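Local coordinates for protein leucyl-tRNA synthetase (Giardia intestinalis, PDB 3PZ6) that probably charges tRNA(Leu) with leucine using ATP and, through the CP1 domain that makes up this chain, edits wrongly charged tRNA, at residues A[86-89]-A[90-93]. The protein carries 2 engineered substitutions. Residues are numbered along the deposited sequence; the frame is centred on the assembly and turned at random.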
ATOM      1  N   THR A  86      -8.180   3.435   2.220  1.00 31.44           N
ATOM      2  CA  THR A  86      -8.025   4.647   1.426  1.00 31.38           C
ATOM      3  C   THR A  86      -9.385   5.268   1.129  1.00 34.29           C
ATOM      4  O   THR A  86     -10.393   4.569   0.986  1.00 33.42           O
ATOM      5  CB  THR A  86      -7.236   4.401   0.099  1.00 29.76           C
ATOM      6  OG1 THR A  86      -7.084   5.636  -0.611  1.00 26.83           O
ATOM      7  CG2 THR A  86      -7.947   3.403  -0.795  1.00 30.45           C
ATOM      8  N   LEU A  87      -9.396   6.590   1.048  1.00 34.34           N
ATOM      9  CA  LEU A  87     -10.578   7.329   0.657  1.00 37.33           C
ATOM     10  C   LEU A  87     -10.431   7.818  -0.778  1.00 37.25           C
ATOM     11  O   LEU A  87     -11.334   8.451  -1.323  1.00 37.69           O
ATOM     12  CB  LEU A  87     -10.795   8.518   1.601  1.00 45.07           C
ATOM     13  CG  LEU A  87     -11.275   8.210   3.027  1.00 47.84           C
ATOM     14  CD1 LEU A  87     -11.163   9.453   3.901  1.00 44.99           C
ATOM     15  CD2 LEU A  87     -12.707   7.669   3.026  1.00 43.80           C
ATOM     16  N   ARG A  88      -9.288   7.505  -1.386  1.00 40.14           N
ATOM     17  CA  ARG A  88      -8.939   8.026  -2.708  1.00 40.80           C
ATOM     18  C   ARG A  88      -8.558   6.917  -3.686  1.00 32.07           C
ATOM     19  O   ARG A  88      -7.388   6.786  -4.036  1.00 33.04           O
ATOM     20  CB  ARG A  88      -7.787   9.029  -2.598  1.00 32.72           C
ATOM     21  CG  ARG A  88      -8.035  10.211  -1.672  1.00 36.92           C
ATOM     22  CD  ARG A  88      -7.060  11.330  -1.990  1.00 38.07           C
ATOM     23  NE  ARG A  88      -7.311  11.854  -3.329  1.00 39.73           N
ATOM     24  CZ  ARG A  88      -6.517  12.695  -3.988  1.00 44.24           C
ATOM     25  NH1 ARG A  88      -5.383  13.128  -3.442  1.00 49.78           N
ATOM     26  NH2 ARG A  88      -6.862  13.103  -5.206  1.00 42.84           N
ATOM     27  N   PRO A  89      -9.548   6.127  -4.141  1.00 34.67           N
ATOM     28  CA  PRO A  89      -9.270   4.980  -5.010  1.00 31.27           C
ATOM     29  C   PRO A  89      -8.732   5.360  -6.397  1.00 35.20           C
ATOM     30  O   PRO A  89      -8.147   4.513  -7.075  1.00 37.68           O
ATOM     31  CB  PRO A  89     -10.640   4.304  -5.140  1.00 31.66           C
ATOM     32  CG  PRO A  89     -11.617   5.401  -4.941  1.00 31.80           C
ATOM     33  CD  PRO A  89     -10.995   6.288  -3.903  1.00 36.91           C
ATOM     34  N   GLU A  90      -8.932   6.609  -6.811  1.00 30.11           N
ATOM     35  CA  GLU A  90      -8.444   7.076  -8.113  1.00 30.78           C
ATOM     36  C   GLU A  90      -6.916   7.253  -8.147  1.00 35.12           C
ATOM     37  O   GLU A  90      -6.305   7.233  -9.221  1.00 32.72           O
ATOM     38  CB  GLU A  90      -9.163   8.371  -8.541  1.00 29.89           C
ATOM     39  CG  GLU A  90      -8.693   9.654  -7.842  1.00 32.39           C
ATOM     40  CD  GLU A  90      -9.221   9.831  -6.415  1.00 40.61           C
ATOM     41  OE1 GLU A  90      -9.945   8.942  -5.896  1.00 34.67           O
ATOM     42  OE2 GLU A  90      -8.902  10.882  -5.811  1.00 37.36           O
ATOM     43  N   THR A  91      -6.308   7.416  -6.972  1.00 24.30           N
ATOM     44  CA  THR A  91      -4.865   7.582  -6.857  1.00 27.35           C
ATOM     45  C   THR A  91      -4.118   6.242  -6.828  1.00 28.40           C
ATOM     46  O   THR A  91      -2.881   6.219  -6.788  1.00 22.39           O
ATOM     47  CB  THR A  91      -4.467   8.404  -5.598  1.00 24.46           C
ATOM     48  OG1 THR A  91      -4.948   7.744  -4.427  1.00 33.20           O
ATOM     49  CG2 THR A  91      -5.019   9.824  -5.641  1.00 20.86           C
ATOM     50  N   MET A  92      -4.869   5.137  -6.867  1.00 27.32           N
ATOM     51  CA  MET A  92      -4.299   3.795  -6.698  1.00 24.73           C
ATOM     52  C   MET A  92      -3.296   3.352  -7.768  1.00 25.86           C
ATOM     53  O   MET A  92      -2.462   2.481  -7.522  1.00 33.09           O
ATOM     54  CB  MET A  92      -5.398   2.745  -6.503  1.00 28.54           C
ATOM     55  CG  MET A  92      -6.024   2.727  -5.098  1.00 35.77           C
ATOM     56  SD  MET A  92      -4.819   2.717  -3.737  1.00 32.60           S
ATOM     57  CE  MET A  92      -4.856   4.438  -3.247  1.00 29.02           C
ATOM     58  N   VAL A  93      -3.363   3.957  -8.944  1.00 24.04           N
ATOM     59  CA  VAL A  93      -2.412   3.655 -10.006  1.00 24.36           C
ATOM     60  C   VAL A  93      -1.046   4.340  -9.788  1.00 26.30           C
ATOM     61  O   VAL A  93      -0.090   4.074 -10.515  1.00 26.92           O
ATOM     62  CB  VAL A  93      -3.020   3.975 -11.408  1.00 22.59           C
ATOM     63  CG1 VAL A  93      -3.487   5.425 -11.482  1.00 26.79           C
ATOM     64  CG2 VAL A  93      -2.038   3.647 -12.539  1.00 27.09           C
TER
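Arg88 grips Glu90 side-on, NE and NH2 both donating to the single oxygen Glu90 OE2. Each nitrogen, Arg88 NE and Arg88 NH2, lies 3.1 Å from Glu90 OE2 in this salt bridge. The guanidinium and carboxylate are not coplanar: their planes stand 53° apart. Glu90 can double back because its chain bends at chi2 (-77°), which also lays OE1 beside the Arg88-Pro89 peptide, 3.3 Å from Arg88 C. Thr91 CG2 sits 3.6 Å from Arg88 CZ, over the centre of one guanidinium face, and Tyr265 makes a cation-pi contact with the same arginine.

Hydrogen bonds to and from the backbone shape the turn. Thr91 gives two hydrogen bonds to Arg88 O: OG1 at 2.7 Å, in the carbonyl plane, and the backbone N at 3.2 Å, from above it. The second closes a beta turn in which Pro89, its ring fixing phi near -67°, fills the second position. A threonine serves well in the fourth, since its hydroxyl folds back onto the carbonyl while its methyl covers the arginine. The sequence Thr-Leu-Arg-Pro-Glu-Thr matches the threonine-rich motif of the CP1 editing site in class Ia synthetases, which in relatives lines the pocket for the misattached amino acid. Upstream, Thr86, at the end of strand 79-86, forms an ST turn, its OG1 accepting from Arg88 N at 3.0 Å.

Van der Waals contact falls to Met92, whose bent chain brings CE against the Thr86 side chain, 3.7 Å from Thr86 OG1 and touching CB and CG2 as well, the two ends meeting tip to tip, with Ile14 of strand 10-18 touching both residues.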